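Local coordinates for protein probable hydrogenase maturation factor HypB (Methanocaldococcus jannaschii, PDB 2HF9) that binds guanine nucleotides and zinc and, as in related HypB proteins, probably hydrolyses GTP slowly to support nickel insertion into [NiFe] hydrogenases, at residues R143-T149 / D167-K173; G152-E157 / K186-A191. All coordinates share one frame. Residue numbers count along the deposited sequence, not the author numbering.

Interaction 1: residues R143-T149 / D167-K173; sequences RIVVIST and DLIVINK. With GSP (5'-guanosine-diphosphate-monothiophosphate), chain E.
Build the apolar centre first. On one face of the sheet Ile-144 CG2 meets Leu-168 CD2 at 3.8 Å and Val-170 CG2 at 4.0 Å, with Val-146 beside them. The other face carries Val-145, Ile-147, Ile-169 and Ile-171. There the p/m rotamer of Ile-147 swings its CD1 to 3.6 Å from Ile-169 CG2. Behind the first face, Phe-217 of helix 211-224 covers Ile-144 and Leu-168.

Strands 143-148 and 168-172 run parallel, with axes 4.5 Å apart at 23°, and Ile-144 pairs with Leu-168, Val-145 with Ile-169, and so on to Ser-148 with Asn-172. The ladder is Leu-168 N to Arg-143 O 3.2 Å, Val-145 N to Leu-168 O 2.9 Å, Val-170 N to Val-145 O 2.8 Å, Ile-147 N to Val-170 O 2.9 Å, Asn-172 N to Ile-147 O 2.8 Å and Thr-149 N to Asn-172 O 3.0 Å. These are the two parallel strands of a beta-alpha-beta unit of the P-loop G domain, linked through helix 160-163; the second ends at Asn-172, which with Lys-173 just beyond it begins the guanine-recognising NKxD motif that Asp-175 completes.

At the N-terminal edge Arg-143 N bonds Asp-167 OD2 at 2.8 Å and Asp-167 N bonds Arg-143 O at 2.8 Å. At the nucleotide end Lys-173, with positive phi (61/38), has CA 3.4 Å from GSP O6 and accepts Thr-149 OG1 on its O at 2.6 Å. Lys-173 NZ donates to Ser-148 OG (3.2 Å), to Gly-48 O of the P-loop and to Thr-150 O of the second subunit, while Ser-148 OG also bonds Glu-151.

Interaction 2: residues G152-E157 / K186-A191; sequences GDDTIE and KMENDA
Gly-152 sits at phi/psi 104/153, where a CB would jam against the preceding carbonyl, and it touches a bound GSP other than that of interaction 1. Its O lies 3.7 Å from Met-187 CE and opens a type I turn to Thr-155. Asp-153 and Asp-154 occupy the turn's corners (-85/7 and -99/-4). Asp-153 CB packs on Met-187 CG at 3.5 Å, its OD2 takes the amide of Asp-183, and its O accepts Lys-186 NZ at 2.8 Å. Asp-154 OD1 salt-bridges the same NZ at 3.2 Å. The backbone bond Thr-155 N to Gly-152 O is weak (3.5 Å), and Thr-155 OG1 bonds the same O at 2.8 Å; helical backbone angles follow through Glu-157. Thr-155 and Glu-157 also pack on Ile-47 and Phe-79 of the second subunit. Ile-156, m/t, points toward the helix: CD1 reaches Met-187 O at 3.3 Å and Ala-191 CB at 4.1 Å. Glu-157 OE2 meets Lys-186 NZ at 2.8 Å. Lys-186 NZ, its chain extended up to chi4 (-71°), also holds Asp-190 OD1 at 2.7 Å, so a single ammonium lies among three carboxylates in a salt-bridge network; Asp-190 also pairs with Arg-193. Water 1 donates to Asp-153 O and Asp-190 OD1 (both 2.7 Å) and accepts from Glu-157 N (3.1 Å).

Helix 184-194, clasped to this loop, lies on the sheet, with Ile-156 and Met-187 against Ile-171 and Ala-191 against Ile-169 and Val-200.

The two contacts stack as layers, their centres about 11 Å apart. Interaction 1 is buried inside the sheet, held by a backbone ladder and branched aliphatics; interaction 2 is only partly buried, its centre about 18 Å from the centre of the chain, and combines an apolar plug, Ile-156 against the helix, with a salt-bridge network and a bridging water. They meet on one sheet face, where Ile-171 CG1 is 3.9 Å from Ile-156 CD1 and Ile-147 CG2 is 4.0 Å from Thr-155 CG2. The segments alternate, strand, loop, strand, helix, so the loop leaving 143-149 is covered by helix 184-194, further along the chain. Each contact reaches a nucleotide and the second subunit.

Interaction 1: residues R143-T149 / D167-K173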
loop_
_atom_site.group_PDB
_atom_site.type_symbol
_atom_site.label_atom_id
_atom_site.label_comp_id
_atom_site.label_asym_id
_atom_site.label_seq_id
_atom_site.Cartn_x
_atom_site.Cartn_y
_atom_site.Cartn_z
ATOM N N ARG A 143 7.680 -17.101 0.384
ATOM C CA ARG A 143 7.057 -15.798 0.302
ATOM C C ARG A 143 6.861 -15.231 1.702
ATOM O O ARG A 143 6.363 -15.915 2.601
ATOM C CB ARG A 143 5.734 -15.906 -0.449
ATOM C CG ARG A 143 5.916 -16.238 -1.929
ATOM C CD ARG A 143 4.665 -16.826 -2.559
ATOM N NE ARG A 143 3.565 -15.863 -2.663
ATOM C CZ ARG A 143 3.397 -15.007 -3.671
ATOM N NH1 ARG A 143 4.265 -14.962 -4.675
ATOM N NH2 ARG A 143 2.363 -14.177 -3.666
ATOM N N ILE A 144 7.277 -13.981 1.880
ATOM C CA ILE A 144 7.164 -13.299 3.165
ATOM C C ILE A 144 6.287 -12.066 2.974
ATOM O O ILE A 144 6.560 -11.242 2.098
ATOM C CB ILE A 144 8.560 -12.892 3.726
ATOM C CG1 ILE A 144 9.447 -14.132 3.913
ATOM C CG2 ILE A 144 8.416 -12.089 5.036
ATOM C CD1 ILE A 144 10.896 -13.843 4.254
ATOM N N VAL A 145 5.218 -11.963 3.760
ATOM C CA VAL A 145 4.377 -10.769 3.734
ATOM C C VAL A 145 4.628 -9.953 4.995
ATOM O O VAL A 145 4.441 -10.438 6.116
ATOM C CB VAL A 145 2.863 -11.089 3.556
ATOM C CG1 VAL A 145 2.020 -9.813 3.641
ATOM C CG2 VAL A 145 2.616 -11.775 2.227
ATOM N N VAL A 146 5.080 -8.718 4.793
ATOM C CA VAL A 146 5.329 -7.795 5.883
ATOM C C VAL A 146 4.215 -6.756 5.925
ATOM O O VAL A 146 4.024 -5.994 4.981
ATOM C CB VAL A 146 6.696 -7.071 5.726
ATOM C CG1 VAL A 146 7.006 -6.223 6.968
ATOM C CG2 VAL A 146 7.812 -8.077 5.461
ATOM N N ILE A 147 3.464 -6.749 7.017
ATOM C CA ILE A 147 2.560 -5.644 7.294
ATOM C C ILE A 147 2.979 -5.030 8.616
ATOM O O ILE A 147 3.835 -5.574 9.316
ATOM C CB ILE A 147 1.055 -6.048 7.303
ATOM C CG1 ILE A 147 0.755 -7.158 8.338
ATOM C CG2 ILE A 147 0.564 -6.346 5.872
ATOM C CD1 ILE A 147 1.041 -8.590 7.878
ATOM N N SER A 148 2.406 -3.886 8.956
ATOM C CA SER A 148 2.803 -3.238 10.190
ATOM C C SER A 148 1.615 -2.687 10.958
ATOM O O SER A 148 0.557 -2.413 10.378
ATOM C CB SER A 148 3.857 -2.160 9.919
ATOM O OG SER A 148 3.286 -1.029 9.298
ATOM N N THR A 149 1.798 -2.533 12.268
ATOM C CA THR A 149 0.729 -2.076 13.157
ATOM C C THR A 149 0.142 -0.729 12.722
ATOM O O THR A 149 -1.045 -0.479 12.914
ATOM C CB THR A 149 1.210 -1.983 14.626
ATOM O OG1 THR A 149 2.231 -0.985 14.736
ATOM C CG2 THR A 149 1.766 -3.332 15.100
ATOM N N ASP A 167 4.287 -17.697 3.358
ATOM C CA ASP A 167 4.895 -18.741 4.173
ATOM C C ASP A 167 5.273 -18.166 5.537
ATOM O O ASP A 167 5.299 -18.878 6.547
ATOM C CB ASP A 167 6.133 -19.295 3.473
ATOM C CG ASP A 167 5.802 -19.947 2.141
ATOM O OD1 ASP A 167 5.128 -20.995 2.149
ATOM O OD2 ASP A 167 6.213 -19.408 1.093
ATOM N N LEU A 168 5.573 -16.870 5.542
ATOM C CA LEU A 168 5.826 -16.121 6.760
ATOM C C LEU A 168 5.037 -14.820 6.724
ATOM O O LEU A 168 5.087 -14.081 5.740
ATOM C CB LEU A 168 7.323 -15.819 6.927
ATOM C CG LEU A 168 7.720 -14.846 8.046
ATOM C CD1 LEU A 168 7.460 -15.433 9.431
ATOM C CD2 LEU A 168 9.170 -14.383 7.914
ATOM N N ILE A 169 4.312 -14.553 7.807
ATOM C CA ILE A 169 3.625 -13.282 7.978
ATOM C C ILE A 169 4.297 -12.521 9.123
ATOM O O ILE A 169 4.355 -12.996 10.265
ATOM C CB ILE A 169 2.112 -13.473 8.216
ATOM C CG1 ILE A 169 1.467 -14.108 6.975
ATOM C CG2 ILE A 169 1.445 -12.137 8.532
ATOM C CD1 ILE A 169 0.107 -14.754 7.200
ATOM N N VAL A 170 4.836 -11.356 8.785
ATOM C CA VAL A 170 5.516 -10.494 9.745
ATOM C C VAL A 170 4.619 -9.308 10.089
ATOM O O VAL A 170 4.224 -8.533 9.212
ATOM C CB VAL A 170 6.877 -9.994 9.189
ATOM C CG1 VAL A 170 7.553 -9.044 10.170
ATOM C CG2 VAL A 170 7.790 -11.177 8.883
ATOM N N ILE A 171 4.270 -9.206 11.367
ATOM C CA ILE A 171 3.541 -8.062 11.889
ATOM C C ILE A 171 4.591 -7.161 12.527
ATOM O O ILE A 171 5.042 -7.396 13.660
ATOM C CB ILE A 171 2.436 -8.490 12.888
ATOM C CG1 ILE A 171 1.441 -9.437 12.199
ATOM C CG2 ILE A 171 1.705 -7.269 13.449
ATOM C CD1 ILE A 171 0.696 -10.374 13.142
ATOM N N ASN A 172 5.006 -6.157 11.759
ATOM C CA ASN A 172 6.118 -5.288 12.116
ATOM C C ASN A 172 5.636 -4.033 12.857
ATOM O O ASN A 172 4.428 -3.775 12.937
ATOM C CB ASN A 172 6.917 -4.919 10.847
ATOM C CG ASN A 172 8.238 -4.226 11.151
ATOM O OD1 ASN A 172 8.643 -3.300 10.433
ATOM N ND2 ASN A 172 8.914 -4.660 12.208
ATOM N N LYS A 173 6.590 -3.273 13.396
ATOM C CA LYS A 173 6.337 -2.025 14.136
ATOM C C LYS A 173 5.487 -2.248 15.388
ATOM O O LYS A 173 4.645 -1.414 15.723
ATOM C CB LYS A 173 5.701 -0.948 13.235
ATOM C CG LYS A 173 6.514 -0.588 11.994
ATOM C CD LYS A 173 5.865 0.550 11.213
ATOM C CE LYS A 173 6.418 0.619 9.801
ATOM N NZ LYS A 173 5.434 1.273 8.874
HETATM P PG GSP E . 8.699 0.753 0.588
HETATM O O3B GSP E . 8.785 0.675 2.193
HETATM S S1G GSP E . 7.166 0.168 0.060
HETATM O O2G GSP E . 8.862 2.241 0.226
HETATM O O3G GSP E . 9.854 -0.061 -0.018
HETATM P PB GSP E . 9.422 -0.555 3.021
HETATM O O1B GSP E . 8.363 -1.553 3.272
HETATM O O2B GSP E . 10.621 -1.132 2.387
HETATM P PA GSP E . 11.068 0.751 5.037
HETATM O O1A GSP E . 12.063 -0.300 5.359
HETATM O O2A GSP E . 11.631 1.784 4.129
HETATM O O3A GSP E . 9.700 0.131 4.456
HETATM O "O5'" GSP E . 10.528 1.369 6.412
HETATM C "C5'" GSP E . 9.532 2.373 6.421
HETATM C "C4'" GSP E . 9.688 3.245 7.663
HETATM O "O4'" GSP E . 9.316 2.528 8.828
HETATM C "C3'" GSP E . 11.113 3.721 7.890
HETATM O "O3'" GSP E . 11.009 5.049 8.351
HETATM C "C2'" GSP E . 11.635 2.822 8.990
HETATM O "O2'" GSP E . 12.579 3.467 9.803
HETATM C "C1'" GSP E . 10.373 2.525 9.775
HETATM N N9 GSP E . 10.309 1.224 10.460
HETATM C C8 GSP E . 10.430 -0.032 9.918
HETATM N N7 GSP E . 10.244 -0.933 10.909
HETATM C C5 GSP E . 9.991 -0.272 12.062
HETATM C C6 GSP E . 9.726 -0.700 13.363
HETATM O O6 GSP E . 9.691 -1.900 13.628
HETATM N N1 GSP E . 9.494 0.241 14.350
HETATM C C2 GSP E . 9.532 1.593 14.051
HETATM N N2 GSP E . 9.315 2.494 15.004
HETATM N N3 GSP E . 9.792 2.013 12.759
HETATM C C4 GSP E . 10.015 1.088 11.786
#

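Interaction 2: residues G152-E157 / K186-A191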
loop_
_atom_site.group_PDB
_atom_site.type_symbol
_atom_site.label_atom_id
_atom_site.label_comp_id
_atom_site.label_asym_id
_atom_site.label_seq_id
_atom_site.Cartn_x
_atom_site.Cartn_y
_atom_site.Cartn_z
ATOM N N GLY A 152 -3.073 -0.246 10.713
ATOM C CA GLY A 152 -4.323 -0.616 11.377
ATOM C C GLY A 152 -4.409 -2.113 11.600
ATOM O O GLY A 152 -3.820 -2.901 10.848
ATOM N N ASP A 153 -5.150 -2.512 12.629
ATOM C CA ASP A 153 -5.237 -3.927 12.991
ATOM C C ASP A 153 -6.289 -4.736 12.214
ATOM O O ASP A 153 -6.527 -5.901 12.531
ATOM C CB ASP A 153 -5.392 -4.105 14.512
ATOM C CG ASP A 153 -6.658 -3.473 15.062
ATOM O OD1 ASP A 153 -7.577 -3.149 14.279
ATOM O OD2 ASP A 153 -6.727 -3.306 16.295
ATOM N N ASP A 154 -6.908 -4.118 11.204
ATOM C CA ASP A 154 -7.826 -4.826 10.306
ATOM C C ASP A 154 -7.148 -5.237 9.000
ATOM O O ASP A 154 -7.750 -5.919 8.170
ATOM C CB ASP A 154 -9.063 -3.974 9.995
ATOM C CG ASP A 154 -10.099 -4.010 11.108
ATOM O OD1 ASP A 154 -10.249 -5.063 11.763
ATOM O OD2 ASP A 154 -10.772 -2.980 11.323
ATOM N N THR A 155 -5.892 -4.828 8.844
ATOM C CA THR A 155 -5.123 -5.004 7.609
ATOM C C THR A 155 -5.006 -6.458 7.139
ATOM O O THR A 155 -5.087 -6.737 5.937
ATOM C CB THR A 155 -3.728 -4.353 7.759
ATOM O OG1 THR A 155 -3.900 -2.952 8.008
ATOM C CG2 THR A 155 -2.889 -4.532 6.502
ATOM N N ILE A 156 -4.831 -7.383 8.079
ATOM C CA ILE A 156 -4.739 -8.802 7.725
ATOM C C ILE A 156 -6.094 -9.357 7.264
ATOM O O ILE A 156 -6.173 -9.999 6.215
ATOM C CB ILE A 156 -4.108 -9.650 8.860
ATOM C CG1 ILE A 156 -2.667 -9.186 9.109
ATOM C CG2 ILE A 156 -4.142 -11.141 8.511
ATOM C CD1 ILE A 156 -2.085 -9.590 10.443
ATOM N N GLU A 157 -7.160 -9.082 8.011
ATOM C CA GLU A 157 -8.472 -9.603 7.614
ATOM C C GLU A 157 -9.085 -8.899 6.397
ATOM O O GLU A 157 -9.962 -9.458 5.733
ATOM C CB GLU A 157 -9.449 -9.735 8.795
ATOM C CG GLU A 157 -9.744 -8.488 9.601
ATOM C CD GLU A 157 -10.780 -8.751 10.694
ATOM O OE1 GLU A 157 -11.517 -9.758 10.599
ATOM O OE2 GLU A 157 -10.863 -7.952 11.646
ATOM N N LYS A 186 -4.825 -9.528 18.311
ATOM C CA LYS A 186 -5.850 -9.697 17.279
ATOM C C LYS A 186 -5.217 -9.968 15.913
ATOM O O LYS A 186 -5.617 -10.898 15.215
ATOM C CB LYS A 186 -6.762 -8.467 17.196
ATOM C CG LYS A 186 -7.808 -8.541 16.079
ATOM C CD LYS A 186 -8.407 -7.179 15.778
ATOM C CE LYS A 186 -9.384 -7.240 14.608
ATOM N NZ LYS A 186 -8.710 -7.454 13.292
ATOM N N MET A 187 -4.232 -9.152 15.539
ATOM C CA MET A 187 -3.575 -9.294 14.237
ATOM C C MET A 187 -2.900 -10.657 14.106
ATOM O O MET A 187 -2.999 -11.304 13.066
ATOM C CB MET A 187 -2.558 -8.174 14.012
ATOM C CG MET A 187 -3.175 -6.792 13.960
ATOM S SD MET A 187 -1.959 -5.468 13.753
ATOM C CE MET A 187 -1.539 -5.634 12.016
ATOM N N GLU A 188 -2.225 -11.084 15.171
ATOM C CA GLU A 188 -1.543 -12.375 15.195
ATOM C C GLU A 188 -2.530 -13.531 15.007
ATOM O O GLU A 188 -2.250 -14.479 14.267
ATOM C CB GLU A 188 -0.755 -12.534 16.495
ATOM C CG GLU A 188 0.037 -13.827 16.598
ATOM C CD GLU A 188 0.715 -13.993 17.943
ATOM O OE1 GLU A 188 0.212 -13.430 18.943
ATOM O OE2 GLU A 188 1.744 -14.700 18.001
ATOM N N ASN A 189 -3.679 -13.438 15.677
ATOM C CA ASN A 189 -4.756 -14.419 15.510
ATOM C C ASN A 189 -5.395 -14.384 14.126
ATOM O O ASN A 189 -5.696 -15.434 13.555
ATOM C CB ASN A 189 -5.816 -14.261 16.602
ATOM C CG ASN A 189 -5.406 -14.920 17.894
ATOM O OD1 ASN A 189 -4.916 -16.050 17.893
ATOM N ND2 ASN A 189 -5.587 -14.220 19.001
ATOM N N ASP A 190 -5.583 -13.178 13.588
ATOM C CA ASP A 190 -6.064 -13.003 12.216
ATOM C C ASP A 190 -5.181 -13.768 11.231
ATOM O O ASP A 190 -5.686 -14.509 10.389
ATOM C CB ASP A 190 -6.090 -11.519 11.819
ATOM C CG ASP A 190 -7.201 -10.727 12.505
ATOM O OD1 ASP A 190 -7.133 -9.480 12.462
ATOM O OD2 ASP A 190 -8.140 -11.325 13.072
ATOM N N ALA A 191 -3.865 -13.578 11.348
ATOM C CA ALA A 191 -2.892 -14.196 10.450
ATOM C C ALA A 191 -2.898 -15.721 10.556
ATOM O O ALA A 191 -2.911 -16.415 9.544
ATOM C CB ALA A 191 -1.495 -13.647 10.727
HETATM O O HOH W 1 -6.135 -7.786 10.664
#